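Local coordinates for glucose import ATP-binding protein GlcV (Sulfolobus solfataricus, PDB 1OXX), which powers glucose import as the ATP-hydrolysing subunit of an ABC transporter in the cell membrane, at residues R262-V267 against V342-I347; K126-H131 against A150-L155. The protein carries 1 engineered substitution. One frame throughout, in Å; residues are numbered along the deposited sequence.

Interaction 1. Residues R262-V267 against V342-I347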
loop_
_atom_site.group_PDB
_atom_site.type_symbol
_atom_site.label_atom_id
_atom_site.label_comp_id
_atom_site.label_asym_id
_atom_site.label_seq_id
_atom_site.Cartn_x
_atom_site.Cartn_y
_atom_site.Cartn_z
ATOM N N ARG A 262 -6.757 -17.274 -26.932
ATOM C CA ARG A 262 -7.517 -16.197 -27.538
ATOM C C ARG A 262 -8.511 -15.650 -26.516
ATOM O O ARG A 262 -9.412 -16.377 -26.075
ATOM C CB ARG A 262 -8.241 -16.665 -28.794
ATOM C CG ARG A 262 -8.732 -15.510 -29.654
ATOM C CD ARG A 262 -9.147 -15.940 -31.048
ATOM N NE ARG A 262 -10.218 -16.925 -30.990
ATOM C CZ ARG A 262 -10.565 -17.704 -31.991
ATOM N NH1 ARG A 262 -9.921 -17.630 -33.152
ATOM N NH2 ARG A 262 -11.560 -18.564 -31.835
ATOM N N PHE A 263 -8.348 -14.376 -26.151
ATOM C CA PHE A 263 -9.185 -13.710 -25.153
ATOM C C PHE A 263 -10.243 -12.900 -25.862
ATOM O O PHE A 263 -9.923 -12.134 -26.758
ATOM C CB PHE A 263 -8.327 -12.790 -24.284
ATOM C CG PHE A 263 -7.375 -13.529 -23.411
ATOM C CD1 PHE A 263 -6.156 -13.952 -23.904
ATOM C CD2 PHE A 263 -7.704 -13.820 -22.100
ATOM C CE1 PHE A 263 -5.279 -14.657 -23.087
ATOM C CE2 PHE A 263 -6.820 -14.513 -21.287
ATOM C CZ PHE A 263 -5.612 -14.934 -21.799
ATOM N N PRO A 264 -11.502 -13.088 -25.475
ATOM C CA PRO A 264 -12.636 -12.443 -26.160
ATOM C C PRO A 264 -12.875 -10.992 -25.786
ATOM O O PRO A 264 -13.933 -10.594 -25.273
ATOM C CB PRO A 264 -13.819 -13.321 -25.746
ATOM C CG PRO A 264 -13.444 -13.837 -24.448
ATOM C CD PRO A 264 -11.950 -14.025 -24.434
ATOM N N VAL A 265 -11.866 -10.179 -26.068
ATOM C CA VAL A 265 -11.901 -8.748 -25.800
ATOM C C VAL A 265 -11.184 -8.050 -26.939
ATOM O O VAL A 265 -10.512 -8.680 -27.727
ATOM C CB VAL A 265 -11.230 -8.385 -24.448
ATOM C CG1 VAL A 265 -12.038 -8.954 -23.285
ATOM C CG2 VAL A 265 -9.782 -8.859 -24.409
ATOM N N SER A 266 -11.342 -6.736 -27.021
ATOM C CA SER A 266 -10.690 -5.970 -28.068
ATOM C C SER A 266 -10.381 -4.549 -27.590
ATOM O O SER A 266 -10.901 -4.085 -26.586
ATOM C CB SER A 266 -11.596 -5.929 -29.304
ATOM O OG SER A 266 -10.965 -5.297 -30.408
ATOM N N VAL A 267 -9.474 -3.904 -28.308
ATOM C CA VAL A 267 -9.147 -2.499 -28.133
ATOM C C VAL A 267 -8.889 -1.986 -29.549
ATOM O O VAL A 267 -8.776 -2.777 -30.487
ATOM C CB VAL A 267 -7.909 -2.256 -27.242
ATOM C CG1 VAL A 267 -8.227 -2.516 -25.780
ATOM C CG2 VAL A 267 -6.748 -3.100 -27.706
ATOM N N VAL A 342 -10.630 -18.774 -17.938
ATOM C CA VAL A 342 -10.567 -17.555 -17.145
ATOM C C VAL A 342 -11.965 -17.087 -16.767
ATOM O O VAL A 342 -12.963 -17.571 -17.287
ATOM C CB VAL A 342 -9.853 -16.403 -17.896
ATOM C CG1 VAL A 342 -8.428 -16.791 -18.321
ATOM C CG2 VAL A 342 -10.664 -15.965 -19.128
ATOM N N ARG A 343 -12.025 -16.140 -15.835
ATOM C CA ARG A 343 -13.264 -15.439 -15.534
ATOM C C ARG A 343 -13.419 -14.330 -16.570
ATOM O O ARG A 343 -12.653 -13.360 -16.578
ATOM C CB ARG A 343 -13.187 -14.806 -14.153
ATOM C CG ARG A 343 -12.987 -15.795 -13.057
ATOM C CD ARG A 343 -14.195 -16.656 -12.814
ATOM N NE ARG A 343 -14.159 -17.328 -11.518
ATOM C CZ ARG A 343 -14.927 -18.341 -11.203
ATOM N NH1 ARG A 343 -15.799 -18.804 -12.086
ATOM N NH2 ARG A 343 -14.836 -18.908 -10.011
ATOM N N LYS A 344 -14.408 -14.459 -17.450
ATOM C CA LYS A 344 -14.585 -13.491 -18.530
ATOM C C LYS A 344 -14.660 -12.038 -18.088
ATOM O O LYS A 344 -14.029 -11.165 -18.699
ATOM C CB LYS A 344 -15.825 -13.842 -19.327
ATOM C CG LYS A 344 -16.090 -12.908 -20.499
ATOM C CD LYS A 344 -17.384 -13.333 -21.200
ATOM C CE LYS A 344 -17.782 -12.371 -22.316
ATOM N NZ LYS A 344 -17.048 -12.636 -23.582
ATOM N N ASP A 345 -15.425 -11.781 -17.035
ATOM C CA ASP A 345 -15.619 -10.416 -16.579
ATOM C C ASP A 345 -14.412 -9.860 -15.861
ATOM O O ASP A 345 -14.397 -8.666 -15.526
ATOM C CB ASP A 345 -16.874 -10.272 -15.712
ATOM C CG ASP A 345 -16.775 -10.993 -14.391
ATOM O OD1 ASP A 345 -15.769 -11.690 -14.146
ATOM O OD2 ASP A 345 -17.676 -10.914 -13.521
ATOM N N LYS A 346 -13.384 -10.687 -15.666
ATOM C CA LYS A 346 -12.184 -10.224 -14.975
ATOM C C LYS A 346 -11.010 -10.026 -15.930
ATOM O O LYS A 346 -9.921 -9.661 -15.493
ATOM C CB LYS A 346 -11.783 -11.176 -13.852
ATOM C CG LYS A 346 -12.829 -11.384 -12.796
ATOM C CD LYS A 346 -12.972 -10.156 -11.935
ATOM C CE LYS A 346 -14.034 -10.374 -10.864
ATOM N NZ LYS A 346 -14.150 -9.207 -9.980
ATOM N N ILE A 347 -11.209 -10.225 -17.222
ATOM C CA ILE A 347 -10.146 -9.938 -18.161
ATOM C C ILE A 347 -9.970 -8.433 -18.274
ATOM O O ILE A 347 -10.936 -7.699 -18.521
ATOM C CB ILE A 347 -10.476 -10.491 -19.562
ATOM C CG1 ILE A 347 -10.709 -12.009 -19.564
ATOM C CG2 ILE A 347 -9.406 -10.059 -20.554
ATOM C CD1 ILE A 347 -11.398 -12.530 -20.823
HETATM O O HOH W 1 -15.047 -10.877 -23.022
#
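Pro264 and Lys344 are joined through one water molecule, in a contact with no direct hydrogen bond between its two segments. The water donates to Pro264 O over a short 2.5 Å and accepts from Lys344 NZ at 2.7 Å. The Lys344 chain runs extended until its last torsion, where a bend (chi4 82°) swings NZ over beside the proline ring. There NZ lies 3.9 Å from Pro264 CG. Pro264 is the centre of an inverse gamma turn, closed by a weak bond from Val265 N to Phe263 O. The turn follows strand 261-263, an outermost strand of one antiparallel sheet in the C-terminal part of the chain. Segment 342-347 connects strand 337-342 of a second sheet to strand 348-351 at the far edge of the first. The rest of the contact is apolar. Ile347 CD1 reaches the edge of the Phe263 ring, 4.1 Å from CD2, and also meets Pro264 CD. Its other branch, CG2, packs against both methyls of Val265, with CG1 at 4.0 Å. An alanine at Ile347 would probably open a gap between the Phe263 edge, Pro264 CD and the Val265 methyls. Val342 CG1 approaches the same ring obliquely, 4.1 Å from Phe263 CE2. On strand 271-276, Ile274 touches both Phe263 and Val265.

Interaction 2. Residues K126-H131 against A150-L155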
loop_
_atom_site.group_PDB
_atom_site.type_symbol
_atom_site.label_atom_id
_atom_site.label_comp_id
_atom_site.label_asym_id
_atom_site.label_seq_id
_atom_site.Cartn_x
_atom_site.Cartn_y
_atom_site.Cartn_z
ATOM N N LYS A 126 -1.326 1.733 28.964
ATOM C CA LYS A 126 -2.367 0.768 29.344
ATOM C C LYS A 126 -3.268 0.442 28.163
ATOM O O LYS A 126 -3.607 -0.722 27.923
ATOM C CB LYS A 126 -3.179 1.305 30.508
ATOM N N ILE A 127 -3.671 1.464 27.424
ATOM C CA ILE A 127 -4.536 1.247 26.279
ATOM C C ILE A 127 -3.880 0.332 25.237
ATOM O O ILE A 127 -4.546 -0.515 24.655
ATOM C CB ILE A 127 -4.914 2.610 25.659
ATOM C CG1 ILE A 127 -5.906 3.351 26.562
ATOM C CG2 ILE A 127 -5.482 2.420 24.256
ATOM C CD1 ILE A 127 -6.065 4.846 26.215
ATOM N N LEU A 128 -2.562 0.463 25.043
ATOM C CA LEU A 128 -1.837 -0.306 24.056
ATOM C C LEU A 128 -1.190 -1.568 24.642
ATOM O O LEU A 128 -0.371 -2.233 24.001
ATOM C CB LEU A 128 -0.783 0.586 23.375
ATOM C CG LEU A 128 -1.311 1.716 22.487
ATOM C CD1 LEU A 128 -0.201 2.592 21.951
ATOM C CD2 LEU A 128 -2.106 1.128 21.331
ATOM N N ASP A 129 -1.559 -1.868 25.881
ATOM C CA ASP A 129 -1.123 -3.064 26.601
ATOM C C ASP A 129 0.387 -3.265 26.649
ATOM O O ASP A 129 0.899 -4.373 26.435
ATOM C CB ASP A 129 -1.807 -4.309 26.039
ATOM C CG ASP A 129 -1.685 -5.518 26.955
ATOM O OD1 ASP A 129 -1.634 -5.351 28.198
ATOM O OD2 ASP A 129 -1.651 -6.690 26.502
ATOM N N ILE A 130 1.092 -2.179 26.969
ATOM C CA ILE A 130 2.539 -2.240 27.216
ATOM C C ILE A 130 2.911 -1.589 28.535
ATOM O O ILE A 130 4.076 -1.300 28.792
ATOM C CB ILE A 130 3.370 -1.596 26.079
ATOM C CG1 ILE A 130 2.769 -0.252 25.666
ATOM C CG2 ILE A 130 3.467 -2.567 24.911
ATOM C CD1 ILE A 130 3.625 0.584 24.750
ATOM N N HIS A 131 1.910 -1.376 29.381
ATOM C CA HIS A 131 2.145 -0.754 30.676
ATOM C C HIS A 131 3.135 -1.571 31.515
ATOM O O HIS A 131 3.941 -1.015 32.264
ATOM C CB HIS A 131 0.804 -0.588 31.406
ATOM C CG HIS A 131 0.897 0.169 32.683
ATOM N ND1 HIS A 131 1.120 -0.454 33.885
ATOM C CD2 HIS A 131 0.825 1.495 32.950
ATOM C CE1 HIS A 131 1.158 0.449 34.846
ATOM N NE2 HIS A 131 0.982 1.645 34.306
ATOM N N ALA A 150 6.272 2.327 19.789
ATOM C CA ALA A 150 6.372 3.318 18.724
ATOM C C ALA A 150 5.012 3.979 18.468
ATOM O O ALA A 150 4.928 5.197 18.245
ATOM C CB ALA A 150 6.906 2.681 17.443
ATOM N N LEU A 151 3.942 3.186 18.494
ATOM C CA LEU A 151 2.614 3.746 18.326
ATOM C C LEU A 151 2.245 4.631 19.525
ATOM O O LEU A 151 1.694 5.701 19.346
ATOM C CB LEU A 151 1.604 2.631 18.154
ATOM C CG LEU A 151 0.188 2.996 17.763
ATOM C CD1 LEU A 151 0.154 3.837 16.507
ATOM C CD2 LEU A 151 -0.609 1.712 17.602
ATOM N N ALA A 152 2.591 4.236 20.741
ATOM C CA ALA A 152 2.313 5.046 21.917
ATOM C C ALA A 152 3.029 6.381 21.816
ATOM O O ALA A 152 2.472 7.429 22.173
ATOM C CB ALA A 152 2.772 4.290 23.158
ATOM N N ARG A 153 4.286 6.349 21.398
ATOM C CA ARG A 153 5.043 7.588 21.193
ATOM C C ARG A 153 4.320 8.522 20.213
ATOM O O ARG A 153 4.240 9.733 20.426
ATOM C CB ARG A 153 6.448 7.265 20.693
ATOM C CG ARG A 153 7.291 8.471 20.486
ATOM C CD ARG A 153 8.690 8.165 20.013
ATOM N NE ARG A 153 8.697 7.413 18.775
ATOM C CZ ARG A 153 9.787 6.916 18.218
ATOM N NH1 ARG A 153 10.964 7.066 18.817
ATOM N NH2 ARG A 153 9.699 6.228 17.092
ATOM N N ALA A 154 3.797 7.955 19.132
ATOM C CA ALA A 154 3.061 8.733 18.129
ATOM C C ALA A 154 1.756 9.316 18.637
ATOM O O ALA A 154 1.307 10.337 18.114
ATOM C CB ALA A 154 2.780 7.880 16.940
ATOM N N LEU A 155 1.147 8.685 19.640
ATOM C CA LEU A 155 -0.190 9.051 20.129
ATOM C C LEU A 155 -0.196 9.871 21.411
ATOM O O LEU A 155 -1.230 10.361 21.859
ATOM C CB LEU A 155 -0.988 7.776 20.376
ATOM C CG LEU A 155 -1.240 6.927 19.139
ATOM C CD1 LEU A 155 -1.933 5.642 19.553
ATOM C CD2 LEU A 155 -2.063 7.675 18.135
#
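Leu128 and Ala152 meet where the end of one helix of the ABC-ATPase helical subdomain packs on another. Leu128 is the first residue beyond helix 114-127. Ala152 lies on helix 143-155, which starts in the ABC signature motif. No hydrogen bond joins the two segments.

The apolar contacts are carried mainly by Leu128. Its CG stands anti to the carbonyl carbon (chi1 -68°), and the two methyls beyond it divide the work. CD1 sits close against the helix backbone, 3.5 Å from Ala152 N, and reaches Ala152 CB at 3.6 Å. The small alanine side chain permits this close approach. The same methyl touches Leu155 CD1 more loosely, at 4.2 Å. CD2 meets Leu151 CD2 at 4.1 Å, with the two leucine side chains crossing at about a right angle. Ile130 adds a second apolar contact. Its CG1 lies between the backbone N and the carbonyl carbon (chi1 45°), and CD1 beyond it comes 4.1 Å from Ala152 CB. Ile103 of helix 99-104 touches both Ile130 and Ala152. Helix 176-190 packs on Leu151 and Leu155.

The polar contacts lie around this core. Leu128 O accepts a hydrogen bond from Arg148 NH1, a direct tie to helix 143-155. Arg153 leads away from the contact. Its guanidinium bonds to the carbonyls of Trp91 and Ala92, shortly after Gln89, which probably binds ATP.

Within segment 126-131 a Schellman motif ends the helix. Asp129, with positive phi, is its C-prime residue. Its backbone N bonds to Lys126 O at 3.1 Å.

The two contacts belong to separate parts of GlcV. Interaction 2 lies in the ABC-ATPase domain and interaction 1 in the C-terminal domain, whose function is unknown. They sit on opposite sides of the chain's centre. Their own centres are 49 Å apart, and their nearest atoms about 33 Å. Along the chain, interaction 2 closes before interaction 1 opens. Neither includes a residue of the probable ATP site. Interaction 2 has a link to that region: Arg153, on its helix 143-155, bonds to carbonyls shortly after Gln89. Residues 126-131 set the turn after one helix against another helix, 150-155, whereas residues 262-267 and 342-347 join turns and loops beside antiparallel sheets.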